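PDB 4DS2: ubiquitin-conjugating enzyme E2, putative from Trypanosoma cruzi, which probably accepts activated ubiquitin or a related modifier as a thioester and passes it on toward target proteins, as E2 conjugating enzymes do. Local coordinates for residues V75-V88 with V110-I124. Residues are numbered along the deposited sequence; the frame is centred on the assembly and turned at random.
Sequences VLFSDDYPHEPPTV and VNDFWTPDQHASDVI
The indole N-H of Trp114 donates a hydrogen bond to the carbonyl O of Pro82, with NE1 2.7 Å from that oxygen. The acceptor lies almost in the indole plane; the bond is bent at the hydrogen (141°), although its donor sits nearly on the C=O line (173°). A second, weak bond runs from the same NE1 to His83 O, so two successive carbonyls of the loop share one donor. Trp114 extends that far because its CG stands anti to the backbone N (chi1 -180°), carrying the ring across to the 82-85 loop. Pro85 lies over one face of the indole, its CB 3.6 Å from the six-membered ring centroid, a CH-pi contact in which a rigid, flat-sided proline suits an electron-rich face. CG of the same proline reaches Val110 CG1 at 3.5 Å.

The cis peptide before Pro82 helps bend the chain, and Pro82 CB rests against Pro116 O. Tyr81 carries its hydroxyl to the start of helix 120-132, where OH is 3.1 Å from Ala120 N; Asp16 of helix 11-27 accepts hydrogen bonds from both groups. The methyl of Ala120 meets the edge of the Phe77 ring, Ala120 CB 3.9 Å from Phe77 CZ, and Val123 CG1 meets Pro86 CG and Val88 CG2.

The loop joining antiparallel strands 70-76 and 87-90 carries the Tyr-Pro-x-x-Pro-Pro motif of the E2 fold. Its prolines offer carbonyls and rigid apolar rings, whereas Trp114 supplies a directional donor and a broad face; together, hydrogen bonding and apolar packing are consistent with a set orientation of the two loops.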
loop_
_atom_site.group_PDB
_atom_site.type_symbol
_atom_site.label_atom_id
_atom_site.label_comp_id
_atom_site.label_asym_id
_atom_site.label_seq_id
_atom_site.Cartn_x
_atom_site.Cartn_y
_atom_site.Cartn_z
ATOM N N VAL A 75 7.818 -2.779 -0.063
ATOM C CA VAL A 75 7.830 -2.620 -1.508
ATOM C C VAL A 75 9.023 -3.384 -2.073
ATOM O O VAL A 75 10.166 -2.992 -1.846
ATOM C CB VAL A 75 7.936 -1.143 -1.873
ATOM C CG1 VAL A 75 7.837 -0.957 -3.381
ATOM C CG2 VAL A 75 6.890 -0.343 -1.112
ATOM N N LEU A 76 8.744 -4.472 -2.784
ATOM C CA LEU A 76 9.748 -5.301 -3.418
ATOM C C LEU A 76 9.835 -5.061 -4.947
ATOM O O LEU A 76 8.843 -5.152 -5.668
ATOM C CB LEU A 76 9.429 -6.765 -3.122
ATOM C CG LEU A 76 10.217 -7.924 -3.778
ATOM C CD1 LEU A 76 11.733 -7.675 -3.926
ATOM C CD2 LEU A 76 9.938 -9.208 -2.972
ATOM N N PHE A 77 11.039 -4.727 -5.415
ATOM C CA PHE A 77 11.305 -4.497 -6.818
ATOM C C PHE A 77 11.969 -5.697 -7.481
ATOM O O PHE A 77 12.424 -6.631 -6.794
ATOM C CB PHE A 77 12.228 -3.315 -6.987
ATOM C CG PHE A 77 11.604 -2.009 -6.630
ATOM C CD1 PHE A 77 11.479 -1.631 -5.298
ATOM C CD2 PHE A 77 11.170 -1.148 -7.611
ATOM C CE1 PHE A 77 10.933 -0.401 -4.955
ATOM C CE2 PHE A 77 10.609 0.082 -7.284
ATOM C CZ PHE A 77 10.514 0.468 -5.954
ATOM N N SER A 78 12.014 -5.659 -8.815
ATOM C CA SER A 78 12.797 -6.597 -9.606
ATOM C C SER A 78 13.841 -5.881 -10.458
ATOM O O SER A 78 13.904 -4.646 -10.542
ATOM C CB SER A 78 11.907 -7.460 -10.504
ATOM O OG SER A 78 11.574 -6.751 -11.684
ATOM N N ASP A 79 14.680 -6.693 -11.080
ATOM C CA ASP A 79 15.746 -6.193 -11.935
ATOM C C ASP A 79 15.179 -5.525 -13.157
ATOM O O ASP A 79 15.880 -4.756 -13.791
ATOM C CB ASP A 79 16.682 -7.313 -12.389
ATOM C CG ASP A 79 17.291 -8.048 -11.227
ATOM O OD1 ASP A 79 16.590 -8.927 -10.656
ATOM O OD2 ASP A 79 18.453 -7.732 -10.866
ATOM N N ASP A 80 13.916 -5.802 -13.471
ATOM C CA ASP A 80 13.253 -5.234 -14.645
ATOM C C ASP A 80 12.434 -3.916 -14.429
ATOM O O ASP A 80 11.864 -3.370 -15.378
ATOM C CB ASP A 80 12.376 -6.320 -15.266
ATOM C CG ASP A 80 12.188 -6.142 -16.750
ATOM O OD1 ASP A 80 12.932 -5.338 -17.332
ATOM O OD2 ASP A 80 11.295 -6.803 -17.332
ATOM N N TYR A 81 12.391 -3.388 -13.218
ATOM C CA TYR A 81 11.797 -2.073 -13.022
ATOM C C TYR A 81 12.484 -1.056 -13.963
ATOM O O TYR A 81 13.713 -1.027 -14.019
ATOM C CB TYR A 81 11.928 -1.646 -11.551
ATOM C CG TYR A 81 11.172 -0.406 -11.183
ATOM C CD1 TYR A 81 9.852 -0.469 -10.849
ATOM C CD2 TYR A 81 11.799 0.838 -11.193
ATOM C CE1 TYR A 81 9.153 0.680 -10.534
ATOM C CE2 TYR A 81 11.112 1.996 -10.872
ATOM C CZ TYR A 81 9.785 1.911 -10.535
ATOM O OH TYR A 81 9.045 3.034 -10.194
ATOM N N PRO A 82 11.698 -0.191 -14.659
ATOM C CA PRO A 82 10.260 0.149 -14.488
ATOM C C PRO A 82 9.252 -0.617 -15.352
ATOM O O PRO A 82 8.057 -0.432 -15.199
ATOM C CB PRO A 82 10.225 1.630 -14.889
ATOM C CG PRO A 82 11.324 1.764 -15.912
ATOM C CD PRO A 82 12.298 0.633 -15.728
ATOM N N HIS A 83 9.729 -1.475 -16.236
ATOM C CA HIS A 83 8.859 -2.336 -17.060
ATOM C C HIS A 83 7.822 -3.053 -16.258
ATOM O O HIS A 83 6.654 -2.946 -16.585
ATOM C CB HIS A 83 9.704 -3.279 -17.884
ATOM C CG HIS A 83 10.804 -2.556 -18.633
ATOM N ND1 HIS A 83 10.549 -1.768 -19.701
ATOM C CD2 HIS A 83 12.178 -2.446 -18.386
ATOM C CE1 HIS A 83 11.707 -1.232 -20.161
ATOM N NE2 HIS A 83 12.703 -1.649 -19.362
ATOM N N GLU A 84 8.193 -3.703 -15.147
ATOM C CA GLU A 84 7.166 -4.157 -14.163
ATOM C C GLU A 84 7.282 -3.411 -12.860
ATOM O O GLU A 84 8.381 -3.251 -12.338
ATOM C CB GLU A 84 7.204 -5.652 -13.801
ATOM C CG GLU A 84 6.971 -6.569 -14.975
ATOM C CD GLU A 84 8.225 -6.649 -15.798
ATOM O OE1 GLU A 84 9.250 -6.847 -15.109
ATOM O OE2 GLU A 84 8.201 -6.477 -17.065
ATOM N N PRO A 85 6.127 -3.038 -12.289
ATOM C CA PRO A 85 6.121 -2.315 -11.058
ATOM C C PRO A 85 6.417 -3.232 -9.879
ATOM O O PRO A 85 6.388 -4.443 -10.023
ATOM C CB PRO A 85 4.688 -1.775 -10.991
ATOM C CG PRO A 85 3.861 -2.751 -11.725
ATOM C CD PRO A 85 4.759 -3.468 -12.678
ATOM N N PRO A 86 6.701 -2.648 -8.718
ATOM C CA PRO A 86 6.996 -3.422 -7.519
ATOM C C PRO A 86 5.759 -4.017 -6.910
ATOM O O PRO A 86 4.662 -3.597 -7.201
ATOM C CB PRO A 86 7.490 -2.361 -6.546
ATOM C CG PRO A 86 6.751 -1.148 -6.972
ATOM C CD PRO A 86 6.778 -1.206 -8.463
ATOM N N THR A 87 5.962 -4.939 -6.002
ATOM C CA THR A 87 4.902 -5.585 -5.275
ATOM C C THR A 87 4.816 -4.870 -3.949
ATOM O O THR A 87 5.828 -4.614 -3.296
ATOM C CB THR A 87 5.231 -7.086 -5.093
ATOM O OG1 THR A 87 4.973 -7.745 -6.326
ATOM C CG2 THR A 87 4.398 -7.757 -4.000
ATOM N N VAL A 88 3.606 -4.510 -3.559
ATOM C CA VAL A 88 3.357 -4.059 -2.182
ATOM C C VAL A 88 2.786 -5.228 -1.352
ATOM O O VAL A 88 2.043 -6.082 -1.886
ATOM C CB VAL A 88 2.457 -2.813 -2.173
ATOM C CG1 VAL A 88 2.245 -2.243 -0.768
ATOM C CG2 VAL A 88 3.086 -1.742 -3.074
ATOM N N VAL A 110 -2.387 -3.126 -9.161
ATOM C CA VAL A 110 -1.379 -2.209 -9.670
ATOM C C VAL A 110 -1.168 -2.385 -11.166
ATOM O O VAL A 110 -0.931 -1.415 -11.866
ATOM C CB VAL A 110 -0.024 -2.408 -8.927
ATOM C CG1 VAL A 110 1.129 -1.791 -9.728
ATOM C CG2 VAL A 110 -0.069 -1.822 -7.526
ATOM N N ASN A 111 -1.243 -3.626 -11.640
ATOM C CA ASN A 111 -0.783 -3.985 -12.992
ATOM C C ASN A 111 -1.719 -3.603 -14.105
ATOM O O ASN A 111 -1.271 -3.370 -15.231
ATOM C CB ASN A 111 -0.503 -5.482 -13.091
ATOM C CG ASN A 111 0.710 -5.896 -12.298
ATOM O OD1 ASN A 111 1.513 -5.068 -11.877
ATOM N ND2 ASN A 111 0.842 -7.176 -12.078
ATOM N N ASP A 112 -3.005 -3.516 -13.808
ATOM C CA ASP A 112 -3.986 -3.055 -14.797
ATOM C C ASP A 112 -3.715 -1.618 -15.238
ATOM O O ASP A 112 -4.007 -1.249 -16.392
ATOM C CB ASP A 112 -5.422 -3.158 -14.253
ATOM C CG ASP A 112 -5.828 -4.583 -13.909
ATOM O OD1 ASP A 112 -5.000 -5.504 -14.004
ATOM O OD2 ASP A 112 -6.989 -4.779 -13.528
ATOM N N PHE A 113 -3.110 -0.839 -14.343
ATOM C CA PHE A 113 -2.975 0.625 -14.500
ATOM C C PHE A 113 -1.521 1.101 -14.666
ATOM O O PHE A 113 -1.240 2.307 -14.701
ATOM C CB PHE A 113 -3.604 1.315 -13.287
ATOM C CG PHE A 113 -4.872 0.679 -12.852
ATOM C CD1 PHE A 113 -5.993 0.720 -13.656
ATOM C CD2 PHE A 113 -4.957 0.012 -11.646
ATOM C CE1 PHE A 113 -7.175 0.105 -13.265
ATOM C CE2 PHE A 113 -6.137 -0.605 -11.240
ATOM C CZ PHE A 113 -7.242 -0.560 -12.051
ATOM N N TRP A 114 -0.597 0.167 -14.774
ATOM C CA TRP A 114 0.826 0.526 -14.796
ATOM C C TRP A 114 1.244 0.939 -16.170
ATOM O O TRP A 114 0.856 0.323 -17.146
ATOM C CB TRP A 114 1.673 -0.648 -14.298
ATOM C CG TRP A 114 3.150 -0.350 -14.287
ATOM C CD1 TRP A 114 4.108 -0.872 -15.134
ATOM C CD2 TRP A 114 3.868 0.592 -13.432
ATOM N NE1 TRP A 114 5.332 -0.359 -14.852
ATOM C CE2 TRP A 114 5.263 0.539 -13.855
ATOM C CE3 TRP A 114 3.511 1.438 -12.393
ATOM C CZ2 TRP A 114 6.246 1.296 -13.250
ATOM C CZ3 TRP A 114 4.517 2.209 -11.786
ATOM C CH2 TRP A 114 5.844 2.132 -12.211
ATOM N N THR A 115 1.992 2.024 -16.246
ATOM C CA THR A 115 2.777 2.403 -17.408
ATOM C C THR A 115 4.166 2.746 -16.865
ATOM O O THR A 115 4.273 3.288 -15.774
ATOM C CB THR A 115 2.179 3.644 -18.094
ATOM O OG1 THR A 115 2.111 4.740 -17.162
ATOM C CG2 THR A 115 0.777 3.339 -18.674
ATOM N N PRO A 116 5.239 2.416 -17.599
ATOM C CA PRO A 116 6.647 2.539 -17.094
ATOM C C PRO A 116 7.110 4.010 -16.770
ATOM O O PRO A 116 8.092 4.249 -16.095
ATOM C CB PRO A 116 7.473 1.936 -18.238
ATOM C CG PRO A 116 6.602 2.041 -19.456
ATOM C CD PRO A 116 5.182 1.910 -18.980
ATOM N N ASP A 117 6.390 4.943 -17.340
ATOM C CA ASP A 117 6.316 6.366 -17.067
ATOM C C ASP A 117 6.196 6.728 -15.532
ATOM O O ASP A 117 6.805 7.690 -15.025
ATOM C CB ASP A 117 5.039 6.752 -17.903
ATOM C CG ASP A 117 4.834 8.195 -18.049
ATOM O OD1 ASP A 117 5.331 8.958 -17.209
ATOM O OD2 ASP A 117 4.151 8.593 -18.998
ATOM N N GLN A 118 5.389 5.944 -14.818
ATOM C CA GLN A 118 4.985 6.258 -13.445
ATOM C C GLN A 118 6.035 5.890 -12.406
ATOM O O GLN A 118 6.941 5.109 -12.698
ATOM C CB GLN A 118 3.687 5.535 -13.101
ATOM C CG GLN A 118 2.460 6.075 -13.814
ATOM C CD GLN A 118 1.227 5.182 -13.630
ATOM O OE1 GLN A 118 0.874 4.441 -14.525
ATOM N NE2 GLN A 118 0.573 5.265 -12.482
ATOM N N HIS A 119 5.865 6.438 -11.195
ATOM C CA HIS A 119 6.857 6.380 -10.139
ATOM C C HIS A 119 6.431 5.483 -9.001
ATOM O O HIS A 119 5.246 5.300 -8.760
ATOM C CB HIS A 119 7.114 7.785 -9.611
ATOM C CG HIS A 119 7.841 8.688 -10.583
ATOM N ND1 HIS A 119 7.354 9.003 -11.795
ATOM C CD2 HIS A 119 9.075 9.339 -10.479
ATOM C CE1 HIS A 119 8.215 9.823 -12.435
ATOM N NE2 HIS A 119 9.273 10.027 -11.630
ATOM N N ALA A 120 7.401 4.893 -8.304
ATOM C CA ALA A 120 7.149 4.075 -7.108
ATOM C C ALA A 120 6.187 4.733 -6.148
ATOM O O ALA A 120 5.338 4.073 -5.619
ATOM C CB ALA A 120 8.453 3.785 -6.359
ATOM N N SER A 121 6.360 6.029 -5.910
ATOM C CA SER A 121 5.388 6.861 -5.181
ATOM C C SER A 121 3.939 6.666 -5.600
ATOM O O SER A 121 3.049 6.563 -4.757
ATOM C CB SER A 121 5.710 8.324 -5.435
ATOM O OG SER A 121 7.081 8.547 -5.200
ATOM N N ASP A 122 3.708 6.694 -6.916
ATOM C CA ASP A 122 2.352 6.575 -7.508
ATOM C C ASP A 122 1.750 5.208 -7.199
ATOM O O ASP A 122 0.606 5.103 -6.811
ATOM C CB ASP A 122 2.411 6.862 -9.015
ATOM C CG ASP A 122 2.941 8.298 -9.331
ATOM O OD1 ASP A 122 2.820 9.190 -8.464
ATOM O OD2 ASP A 122 3.505 8.546 -10.429
ATOM N N VAL A 123 2.569 4.171 -7.285
ATOM C CA VAL A 123 2.175 2.821 -6.930
ATOM C C VAL A 123 1.804 2.704 -5.452
ATOM O O VAL A 123 0.877 1.968 -5.067
ATOM C CB VAL A 123 3.347 1.837 -7.173
ATOM C CG1 VAL A 123 2.970 0.442 -6.692
ATOM C CG2 VAL A 123 3.805 1.865 -8.631
ATOM N N ILE A 124 2.559 3.400 -4.609
ATOM C CA ILE A 124 2.364 3.275 -3.175
ATOM C C ILE A 124 1.093 4.005 -2.787
ATOM O O ILE A 124 0.319 3.496 -1.991
ATOM C CB ILE A 124 3.581 3.773 -2.351
ATOM C CG1 ILE A 124 4.859 2.988 -2.733
ATOM C CG2 ILE A 124 3.309 3.604 -0.849
ATOM C CD1 ILE A 124 6.166 3.695 -2.380
#